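Local coordinates for protein 4-hydroxy-tetrahydrodipicolinate synthase (Methylacidiphilum fumariolicum SolV, PDB 6T3T) that probably catalyses the condensation of pyruvate with aspartate semialdehyde to 4-hydroxy-tetrahydrodipicolinate, a step of lysine biosynthesis, and works as a homotetramer, at residues Lys2-Thr6 and Ala200-Val204; Gly38-Val42 and Leu59-Thr63; Ser81-Ile86 and His118-Ile122; Val148-Val152 and Ala177-Phe182. All blocks are in the same frame, centred on the assembly; numbering follows the deposited sequence.

In the fold
All four contacts belong to one parallel eight-stranded barrel with helices around it, the TIM barrel of the DapA family. Interaction 1 joins the first strand, 5-9, to the last, 202-205, and spans the other three along the chain. Interaction 2 packs helix 53-67 on strand 38-40, a neighbour of strand 5-9; its centre is about 18 Å from that of interaction 1, and Val204 touches Val40. Interactions 3 and 4 follow in the outer layer, about 19 Å apart between centres, and meet where Phe119 and Ser120 touch Leu151. Lys2 reaches Gly180, linking interaction 1 to interaction 4. The contacts thus cover both the closure of the barrel and its helical coat.

Interaction 1 of 4, residues Lys2-Thr6 and Ala200-Val204; sequences KIQGT and AVGVV
Val201 has CG1 anti to its carbonyl carbon (chi1 -67°), which leaves CG2 between the backbone N and the carbonyl carbon. From there CG2 lies 3.4 Å from Ile3 O. Gln4 sets its CG anti to its own carbonyl carbon (chi1 -73°), and the extended chain runs at a slant over Val201. Gln4 CG comes 3.7 Å from Val201 CB, and Gln4 NE2 lies 3.8 Å from Val201 CG1. Lys2 crosses the valine at about a right angle, while its NZ hydrogen-bonds to the carbonyl O of Gly180. A glycine in place of Val201 would probably leave the aliphatic part of Gln4 without its apolar partner and open a gap beside Ile3 O. Two backbone bonds join the two segments. Gly5 N donates to Val201 O and Val203 N donates to Gly5 O, each at 3.0 Å. Glycine suits both central positions: the backbone angles of Gly5 and Gly202 would press a CB against the preceding carbonyl. Beyond them Thr6 and Val203 lie side by side on one face of the sheet, with Thr6 CG2 3.8 Å from Val203 CG1. Helix 212-223 covers them through Val219. This parallel pairing of first and last strands closes the TIM barrel, next to Val204, a predicted pyruvate-binding residue.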
loop_
_atom_site.group_PDB
_atom_site.type_symbol
_atom_site.label_atom_id
_atom_site.label_comp_id
_atom_site.label_asym_id
_atom_site.label_seq_id
_atom_site.Cartn_x
_atom_site.Cartn_y
_atom_site.Cartn_z
ATOM N N LYS A 2 32.838 -6.300 -15.539
ATOM C CA LYS A 2 31.485 -6.162 -15.021
ATOM C C LYS A 2 31.446 -6.593 -13.541
ATOM O O LYS A 2 32.262 -7.404 -13.093
ATOM C CB LYS A 2 30.522 -7.000 -15.888
ATOM C CG LYS A 2 29.115 -7.102 -15.329
ATOM C CD LYS A 2 28.220 -8.106 -16.041
ATOM C CE LYS A 2 26.990 -7.440 -16.603
ATOM N NZ LYS A 2 26.070 -8.431 -17.251
ATOM N N ILE A 3 30.429 -6.154 -12.814
ATOM C CA ILE A 3 30.296 -6.444 -11.394
ATOM C C ILE A 3 29.362 -7.631 -11.241
ATOM O O ILE A 3 28.205 -7.576 -11.665
ATOM C CB ILE A 3 29.773 -5.228 -10.624
ATOM C CG1 ILE A 3 30.668 -4.030 -10.901
ATOM C CG2 ILE A 3 29.752 -5.542 -9.135
ATOM C CD1 ILE A 3 32.065 -4.212 -10.363
ATOM N N GLN A 4 29.870 -8.716 -10.654
ATOM C CA GLN A 4 29.127 -9.965 -10.551
ATOM C C GLN A 4 29.526 -10.679 -9.275
ATOM O O GLN A 4 30.557 -10.383 -8.673
ATOM C CB GLN A 4 29.385 -10.907 -11.735
ATOM C CG GLN A 4 28.736 -10.488 -13.010
ATOM C CD GLN A 4 28.858 -11.538 -14.096
ATOM O OE1 GLN A 4 29.602 -12.524 -13.949
ATOM N NE2 GLN A 4 28.125 -11.338 -15.198
ATOM N N GLY A 5 28.655 -11.575 -8.829
ATOM C CA GLY A 5 28.980 -12.370 -7.669
ATOM C C GLY A 5 28.392 -11.829 -6.381
ATOM O O GLY A 5 27.342 -11.187 -6.386
ATOM N N THR A 6 29.079 -12.078 -5.271
ATOM C CA THR A 6 28.555 -11.811 -3.935
ATOM C C THR A 6 29.427 -10.788 -3.225
ATOM O O THR A 6 30.632 -11.012 -3.039
ATOM C CB THR A 6 28.477 -13.091 -3.110
ATOM O OG1 THR A 6 27.721 -14.059 -3.836
ATOM C CG2 THR A 6 27.805 -12.791 -1.747
ATOM N N ALA A 200 19.553 -10.638 -13.036
ATOM C CA ALA A 200 20.533 -10.150 -12.081
ATOM C C ALA A 200 21.768 -11.044 -12.118
ATOM O O ALA A 200 21.706 -12.209 -12.526
ATOM C CB ALA A 200 19.923 -10.102 -10.680
ATOM N N VAL A 201 22.896 -10.492 -11.660
ATOM C CA VAL A 201 24.181 -11.168 -11.774
ATOM C C VAL A 201 24.895 -11.238 -10.431
ATOM O O VAL A 201 26.086 -11.542 -10.377
ATOM C CB VAL A 201 25.071 -10.500 -12.852
ATOM C CG1 VAL A 201 24.457 -10.715 -14.277
ATOM C CG2 VAL A 201 25.302 -8.993 -12.557
ATOM N N GLY A 202 24.197 -10.950 -9.342
ATOM C CA GLY A 202 24.812 -11.083 -8.040
ATOM C C GLY A 202 23.974 -10.425 -6.964
ATOM O O GLY A 202 22.803 -10.080 -7.171
ATOM N N VAL A 203 24.601 -10.256 -5.805
ATOM C CA VAL A 203 23.893 -9.805 -4.616
ATOM C C VAL A 203 24.823 -8.951 -3.769
ATOM O O VAL A 203 26.013 -9.239 -3.641
ATOM C CB VAL A 203 23.345 -11.019 -3.826
ATOM C CG1 VAL A 203 24.501 -11.912 -3.305
ATOM C CG2 VAL A 203 22.424 -10.565 -2.734
ATOM N N VAL A 204 24.280 -7.877 -3.217
ATOM C CA VAL A 204 24.860 -7.224 -2.062
ATOM C C VAL A 204 24.113 -7.779 -0.856
ATOM O O VAL A 204 22.948 -7.436 -0.620
ATOM C CB VAL A 204 24.750 -5.698 -2.149
ATOM C CG1 VAL A 204 25.422 -5.057 -0.927
ATOM C CG2 VAL A 204 25.377 -5.185 -3.452
#

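Interaction 2 of 4, residues Gly38-Val42 and Leu59-Thr63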
loop_
_atom_site.group_PDB
_atom_site.type_symbol
_atom_site.label_atom_id
_atom_site.label_comp_id
_atom_site.label_asym_id
_atom_site.label_seq_id
_atom_site.Cartn_x
_atom_site.Cartn_y
_atom_site.Cartn_z
ATOM N N GLY A 38 33.591 -9.129 -2.933
ATOM C CA GLY A 38 33.878 -7.773 -2.510
ATOM C C GLY A 38 33.098 -7.422 -1.268
ATOM O O GLY A 38 32.269 -8.198 -0.782
ATOM N N ILE A 39 33.367 -6.219 -0.770
ATOM C CA ILE A 39 32.851 -5.733 0.504
ATOM C C ILE A 39 32.170 -4.385 0.278
ATOM O O ILE A 39 32.679 -3.539 -0.465
ATOM C CB ILE A 39 33.997 -5.596 1.542
ATOM C CG1 ILE A 39 34.757 -6.922 1.702
ATOM C CG2 ILE A 39 33.474 -5.089 2.897
ATOM C CD1 ILE A 39 33.973 -8.020 2.419
ATOM N N VAL A 40 31.027 -4.182 0.923
ATOM C CA VAL A 40 30.380 -2.874 0.991
ATOM C C VAL A 40 30.446 -2.385 2.433
ATOM O O VAL A 40 29.601 -2.757 3.253
ATOM C CB VAL A 40 28.931 -2.937 0.510
ATOM C CG1 VAL A 40 28.261 -1.612 0.760
ATOM C CG2 VAL A 40 28.883 -3.308 -0.939
ATOM N N PRO A 41 31.439 -1.592 2.800
ATOM C CA PRO A 41 31.482 -1.059 4.161
ATOM C C PRO A 41 30.578 0.150 4.288
ATOM O O PRO A 41 30.323 0.859 3.315
ATOM C CB PRO A 41 32.956 -0.679 4.343
ATOM C CG PRO A 41 33.389 -0.273 2.938
ATOM C CD PRO A 41 32.540 -1.081 1.959
ATOM N N VAL A 42 30.100 0.367 5.514
ATOM C CA VAL A 42 29.328 1.531 5.960
ATOM C C VAL A 42 28.138 1.859 5.063
ATOM O O VAL A 42 27.919 3.024 4.696
ATOM C CB VAL A 42 30.249 2.766 6.146
ATOM C CG1 VAL A 42 31.370 2.418 7.097
ATOM C CG2 VAL A 42 30.833 3.303 4.831
ATOM N N LEU A 59 36.207 3.672 9.004
ATOM C CA LEU A 59 35.788 2.311 8.670
ATOM C C LEU A 59 36.143 1.982 7.231
ATOM O O LEU A 59 36.633 0.878 6.939
ATOM C CB LEU A 59 34.281 2.145 8.892
ATOM C CG LEU A 59 33.822 1.639 10.264
ATOM C CD1 LEU A 59 32.413 2.119 10.557
ATOM C CD2 LEU A 59 33.895 0.098 10.369
ATOM N N VAL A 60 35.986 2.957 6.328
ATOM C CA VAL A 60 36.342 2.703 4.939
ATOM C C VAL A 60 37.848 2.533 4.796
ATOM O O VAL A 60 38.322 1.637 4.084
ATOM C CB VAL A 60 35.814 3.826 4.037
ATOM C CG1 VAL A 60 36.307 3.619 2.578
ATOM C CG2 VAL A 60 34.323 3.840 4.123
ATOM N N ARG A 61 38.618 3.347 5.509
ATOM C CA ARG A 61 40.070 3.240 5.442
ATOM C C ARG A 61 40.550 1.916 6.016
ATOM O O ARG A 61 41.429 1.265 5.436
ATOM C CB ARG A 61 40.731 4.411 6.171
ATOM C CG ARG A 61 42.207 4.577 5.836
ATOM C CD ARG A 61 42.634 5.995 6.128
ATOM N NE ARG A 61 41.871 6.498 7.256
ATOM C CZ ARG A 61 41.421 7.747 7.364
ATOM N NH1 ARG A 61 41.631 8.626 6.382
ATOM N NH2 ARG A 61 40.728 8.093 8.446
ATOM N N LEU A 62 40.015 1.525 7.178
ATOM C CA LEU A 62 40.414 0.262 7.792
ATOM C C LEU A 62 40.108 -0.911 6.884
ATOM O O LEU A 62 40.923 -1.830 6.751
ATOM C CB LEU A 62 39.682 0.063 9.109
ATOM C CG LEU A 62 40.231 0.849 10.275
ATOM C CD1 LEU A 62 39.157 0.904 11.358
ATOM C CD2 LEU A 62 41.517 0.196 10.767
ATOM N N THR A 63 38.919 -0.903 6.272
ATOM C CA THR A 63 38.545 -1.951 5.336
ATOM C C THR A 63 39.540 -2.018 4.181
ATOM O O THR A 63 40.011 -3.099 3.829
ATOM C CB THR A 63 37.116 -1.725 4.827
ATOM O OG1 THR A 63 36.203 -1.685 5.937
ATOM C CG2 THR A 63 36.702 -2.838 3.863
#
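Val42 spreads its two methyl groups over successive residues of helix 53-67. With chi1 at -55°, CG1 is anti to the carbonyl carbon and meets Leu59, while CG2 turns to Val60. The first contact is tight: Val42 CG1 lies 3.4 Å from Leu59 CB. The same methyl is 3.6 Å from Leu59 CD1, which means that it touches both the root and one branch of the leucine. The second contact joins two methyl groups, Val42 CG2 and Val60 CG2, at 3.6 Å. Here the valines cross at about a right angle.

One turn further along the helix, Thr63 faces Pro41 and Ile39. Its chi1 of -58° puts OG1 beside its own backbone N and CG2 beside its carbonyl carbon. OG1 turns back into the helix and donates to Leu59 O at 2.8 Å. Thr63 N also donates to Leu59 O, at 3.0 Å, and the two donors arrive from opposite faces of the carbonyl plane. The hydroxyl donor is tilted 32° from that plane. This bond fixes the rotation of the threonine and leaves CG2 to meet Ile39 CG2 at 4.1 Å. Pro41 CB packs against Thr63 OG1 at 3.8 Å.

Strand 38-40 and helix 53-67 belong to one beta-alpha-beta unit, completed by strand 72-76, whose Ile73 touches both Pro41 and Thr63. No hydrogen bond crosses between the segments. The buried interface holds by apolar contact, and its threonine hydroxyl is satisfied within the helix, so it can sit among carbon atoms.

Interaction 3 of 4, residues Ser81-Ile86 and His118-Ile122; sequences STAEAI and HFSAI
Thr82 and His118 join two neighbouring helices of the TIM-barrel coat, 82-95 and 112-125. The short segments run 31° apart, with axes 9.6 Å from each other at closest approach. His118 can be followed outward. Its CB lies 3.8 Å from Thr82 OG1. CG, 3.6 Å from Thr82 OG1, stands anti to the backbone N (chi1 171°), which carries the ring across to the first turn of the other helix. There ND1 shares a hydrogen bond of 2.6 Å with Thr82 OG1, which lies at the ring edge. CE1 lies beside both the hydroxyl and Thr82 CA. CD2 sits above the centre of the Phe119 ring, and Ile122 CD1 covers one face of the imidazole near its rim, close to NE2. A leucine in place of His118 would probably leave the buried Thr82 hydroxyl without this partner. Pro270 and Leu269 of a second subunit pack on His118 and Thr82 respectively, placing this end of the contact at a subunit interface. Further along the helices the contact is apolar. Ile86 CG1 and Ile122 CG1 meet obliquely at 4.0 Å. Beside them, the methyl group Ala85 CB touches Ile122 CD1 at 3.6 Å.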
loop_
_atom_site.group_PDB
_atom_site.type_symbol
_atom_site.label_atom_id
_atom_site.label_comp_id
_atom_site.label_asym_id
_atom_site.label_seq_id
_atom_site.Cartn_x
_atom_site.Cartn_y
_atom_site.Cartn_z
ATOM N N SER A 81 21.866 14.653 0.942
ATOM C CA SER A 81 22.481 15.887 0.474
ATOM C C SER A 81 23.460 15.552 -0.644
ATOM O O SER A 81 24.432 14.806 -0.427
ATOM C CB SER A 81 23.211 16.603 1.605
ATOM O OG SER A 81 24.088 17.580 1.062
ATOM N N THR A 82 23.207 16.110 -1.828
ATOM C CA THR A 82 24.084 15.855 -2.962
ATOM C C THR A 82 25.507 16.305 -2.655
ATOM O O THR A 82 26.465 15.595 -2.958
ATOM C CB THR A 82 23.525 16.558 -4.196
ATOM O OG1 THR A 82 22.164 16.136 -4.398
ATOM C CG2 THR A 82 24.352 16.275 -5.444
ATOM N N ALA A 83 25.666 17.474 -2.030
ATOM C CA ALA A 83 27.009 17.938 -1.689
ATOM C C ALA A 83 27.716 16.977 -0.739
ATOM O O ALA A 83 28.884 16.640 -0.952
ATOM C CB ALA A 83 26.935 19.343 -1.085
ATOM N N GLU A 84 27.020 16.499 0.298
ATOM C CA GLU A 84 27.670 15.588 1.237
ATOM C C GLU A 84 28.029 14.264 0.580
ATOM O O GLU A 84 29.041 13.648 0.947
ATOM C CB GLU A 84 26.817 15.324 2.468
ATOM C CG GLU A 84 27.632 14.541 3.490
ATOM C CD GLU A 84 26.850 14.105 4.727
ATOM O OE1 GLU A 84 25.601 14.063 4.685
ATOM O OE2 GLU A 84 27.505 13.821 5.764
ATOM N N ALA A 85 27.186 13.784 -0.350
ATOM C CA ALA A 85 27.509 12.564 -1.084
ATOM C C ALA A 85 28.752 12.763 -1.947
ATOM O O ALA A 85 29.594 11.869 -2.057
ATOM C CB ALA A 85 26.312 12.121 -1.942
ATOM N N ILE A 86 28.873 13.925 -2.581
ATOM C CA ILE A 86 30.071 14.230 -3.360
ATOM C C ILE A 86 31.300 14.208 -2.462
ATOM O O ILE A 86 32.318 13.577 -2.779
ATOM C CB ILE A 86 29.903 15.586 -4.067
ATOM C CG1 ILE A 86 28.960 15.443 -5.263
ATOM C CG2 ILE A 86 31.277 16.192 -4.449
ATOM C CD1 ILE A 86 28.554 16.798 -5.868
ATOM N N HIS A 118 20.809 14.555 -8.961
ATOM C CA HIS A 118 21.605 14.144 -7.808
ATOM C C HIS A 118 22.678 13.145 -8.227
ATOM O O HIS A 118 23.875 13.337 -7.973
ATOM C CB HIS A 118 20.688 13.539 -6.745
ATOM C CG HIS A 118 21.395 12.885 -5.602
ATOM N ND1 HIS A 118 21.825 13.589 -4.497
ATOM C CD2 HIS A 118 21.695 11.584 -5.362
ATOM C CE1 HIS A 118 22.368 12.750 -3.632
ATOM N NE2 HIS A 118 22.295 11.527 -4.129
ATOM N N PHE A 119 22.261 12.057 -8.858
ATOM C CA PHE A 119 23.222 11.024 -9.224
ATOM C C PHE A 119 24.160 11.510 -10.331
ATOM O O PHE A 119 25.367 11.242 -10.273
ATOM C CB PHE A 119 22.492 9.734 -9.623
ATOM C CG PHE A 119 21.867 8.983 -8.440
ATOM C CD1 PHE A 119 22.668 8.440 -7.443
ATOM C CD2 PHE A 119 20.493 8.801 -8.348
ATOM C CE1 PHE A 119 22.112 7.747 -6.363
ATOM C CE2 PHE A 119 19.921 8.096 -7.257
ATOM C CZ PHE A 119 20.742 7.595 -6.259
ATOM N N SER A 120 23.655 12.306 -11.293
ATOM C CA SER A 120 24.544 12.817 -12.343
ATOM C C SER A 120 25.638 13.705 -11.763
ATOM O O SER A 120 26.799 13.614 -12.178
ATOM C CB SER A 120 23.775 13.591 -13.405
ATOM O OG SER A 120 22.856 12.758 -14.076
ATOM N N ALA A 121 25.293 14.559 -10.808
ATOM C CA ALA A 121 26.284 15.444 -10.216
ATOM C C ALA A 121 27.365 14.655 -9.489
ATOM O O ALA A 121 28.539 15.007 -9.573
ATOM C CB ALA A 121 25.611 16.431 -9.263
ATOM N N ILE A 122 26.980 13.586 -8.766
ATOM C CA ILE A 122 27.957 12.749 -8.062
ATOM C C ILE A 122 28.816 11.982 -9.060
ATOM O O ILE A 122 30.044 11.928 -8.932
ATOM C CB ILE A 122 27.266 11.776 -7.086
ATOM C CG1 ILE A 122 26.397 12.521 -6.068
ATOM C CG2 ILE A 122 28.341 10.892 -6.375
ATOM C CD1 ILE A 122 25.317 11.633 -5.387
#

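Interaction 4 of 4, residues Val148-Val152 and Ala177-Phe182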
loop_
_atom_site.group_PDB
_atom_site.type_symbol
_atom_site.label_atom_id
_atom_site.label_comp_id
_atom_site.label_asym_id
_atom_site.label_seq_id
_atom_site.Cartn_x
_atom_site.Cartn_y
_atom_site.Cartn_z
ATOM N N VAL A 148 16.976 5.407 -14.161
ATOM C CA VAL A 148 18.185 4.586 -14.281
ATOM C C VAL A 148 18.711 4.606 -15.718
ATOM O O VAL A 148 19.921 4.734 -15.953
ATOM C CB VAL A 148 17.915 3.141 -13.806
ATOM C CG1 VAL A 148 19.139 2.308 -13.984
ATOM C CG2 VAL A 148 17.473 3.104 -12.345
ATOM N N LYS A 149 17.817 4.481 -16.704
ATOM C CA LYS A 149 18.264 4.432 -18.093
ATOM C C LYS A 149 18.936 5.738 -18.502
ATOM O O LYS A 149 20.036 5.728 -19.065
ATOM C CB LYS A 149 17.087 4.130 -19.025
ATOM C CG LYS A 149 17.516 3.898 -20.481
ATOM C CD LYS A 149 16.328 3.494 -21.369
ATOM C CE LYS A 149 15.764 4.668 -22.135
ATOM N NZ LYS A 149 14.943 4.222 -23.306
ATOM N N ARG A 150 18.312 6.877 -18.170
ATOM C CA ARG A 150 18.895 8.183 -18.499
ATOM C C ARG A 150 20.231 8.382 -17.797
ATOM O O ARG A 150 21.183 8.917 -18.381
ATOM C CB ARG A 150 17.945 9.324 -18.095
ATOM C CG ARG A 150 16.666 9.470 -18.924
ATOM C CD ARG A 150 15.640 10.427 -18.254
ATOM N NE ARG A 150 16.197 11.778 -18.085
ATOM C CZ ARG A 150 15.778 12.680 -17.197
ATOM N NH1 ARG A 150 14.776 12.400 -16.357
ATOM N NH2 ARG A 150 16.374 13.871 -17.146
ATOM N N LEU A 151 20.306 7.979 -16.531
ATOM C CA LEU A 151 21.545 8.123 -15.775
ATOM C C LEU A 151 22.688 7.367 -16.453
ATOM O O LEU A 151 23.832 7.827 -16.456
ATOM C CB LEU A 151 21.338 7.659 -14.324
ATOM C CG LEU A 151 20.619 8.627 -13.356
ATOM C CD1 LEU A 151 20.345 8.000 -11.977
ATOM C CD2 LEU A 151 21.378 9.985 -13.191
ATOM N N VAL A 152 22.404 6.188 -17.002
ATOM C CA VAL A 152 23.449 5.391 -17.629
ATOM C C VAL A 152 23.811 5.946 -19.000
ATOM O O VAL A 152 24.986 5.933 -19.388
ATOM C CB VAL A 152 23.012 3.922 -17.680
ATOM C CG1 VAL A 152 24.001 3.069 -18.504
ATOM C CG2 VAL A 152 22.885 3.412 -16.257
ATOM N N ALA A 177 15.480 -2.301 -20.277
ATOM C CA ALA A 177 15.837 -0.925 -20.588
ATOM C C ALA A 177 17.333 -0.672 -20.667
ATOM O O ALA A 177 17.738 0.310 -21.294
ATOM C CB ALA A 177 15.214 0.031 -19.568
ATOM N N LEU A 178 18.165 -1.516 -20.082
ATOM C CA LEU A 178 19.566 -1.171 -19.930
ATOM C C LEU A 178 20.459 -2.145 -20.683
ATOM O O LEU A 178 20.018 -3.236 -21.060
ATOM C CB LEU A 178 19.931 -1.134 -18.441
ATOM C CG LEU A 178 19.580 0.288 -17.964
ATOM C CD1 LEU A 178 18.151 0.434 -17.451
ATOM C CD2 LEU A 178 20.561 0.812 -16.954
ATOM N N PRO A 179 21.691 -1.741 -21.014
ATOM C CA PRO A 179 22.588 -2.641 -21.754
ATOM C C PRO A 179 22.982 -3.835 -20.899
ATOM O O PRO A 179 22.832 -3.846 -19.674
ATOM C CB PRO A 179 23.812 -1.777 -22.073
ATOM C CG PRO A 179 23.382 -0.348 -21.786
ATOM C CD PRO A 179 22.345 -0.459 -20.704
ATOM N N GLY A 180 23.567 -4.831 -21.562
ATOM C CA GLY A 180 23.996 -6.016 -20.841
ATOM C C GLY A 180 25.145 -5.773 -19.882
ATOM O O GLY A 180 25.288 -6.492 -18.885
ATOM N N GLU A 181 25.987 -4.773 -20.163
ATOM C CA GLU A 181 27.140 -4.545 -19.301
ATOM C C GLU A 181 26.728 -3.967 -17.958
ATOM O O GLU A 181 27.507 -4.038 -17.003
ATOM C CB GLU A 181 28.155 -3.617 -19.974
ATOM C CG GLU A 181 28.897 -4.227 -21.172
ATOM C CD GLU A 181 30.171 -4.999 -20.780
ATOM O OE1 GLU A 181 30.587 -4.953 -19.588
ATOM O OE2 GLU A 181 30.768 -5.628 -21.684
ATOM N N PHE A 182 25.532 -3.395 -17.875
ATOM C CA PHE A 182 24.997 -2.870 -16.624
ATOM C C PHE A 182 24.607 -4.025 -15.706
ATOM O O PHE A 182 23.954 -4.977 -16.141
ATOM C CB PHE A 182 23.786 -1.994 -16.934
ATOM C CG PHE A 182 23.178 -1.324 -15.732
ATOM C CD1 PHE A 182 23.739 -0.175 -15.203
ATOM C CD2 PHE A 182 22.016 -1.815 -15.177
ATOM C CE1 PHE A 182 23.142 0.460 -14.135
ATOM C CE2 PHE A 182 21.429 -1.210 -14.111
ATOM C CZ PHE A 182 21.990 -0.066 -13.582
#
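Helix 145-154, in the outer layer of the TIM barrel, packs here on the loop that follows helix 168-177 and leads into strand 183-186. Leu178, the first residue to leave helical geometry, fills the middle of the contact. Its CD2 touches Val148 CG1 and Val152 CG2, each at 3.6 Å. These valines are one turn apart on the helix, so the leucine branch bridges them. Its other branch, CD1, lies 4.1 Å from Lys149 CA.

The chain then makes a type I beta turn from Pro179 to Phe182. The turn folds Phe182 back beneath Leu178, and CD2 of the leucine sits 3.4 Å above the ring plane, over its centre. Phe182 CG is anti to the backbone N (chi1 -177°), which carries the ring toward the helix. There it meets the same two valines: Phe182 CZ is 3.7 Å from Val148 CG1, the two side chains crossing at about a right angle, and Phe182 CE1 is 3.6 Å from Val152 CG2. Ile161 of strand 158-163 touches both Val148 and Phe182, which ties this apolar cluster to the barrel wall.

The outer side of the contact is more open to solvent. Lys149 also has its CG anti to the backbone N, and its aliphatic chain runs toward the end of helix 168-177 before bending at chi3. No hydrogen bond links the two segments. At this more exposed side, the methylene Lys149 CD packs 3.5 Å from the carbonyl O of Ala177 and 4.1 Å from Ala177 CB.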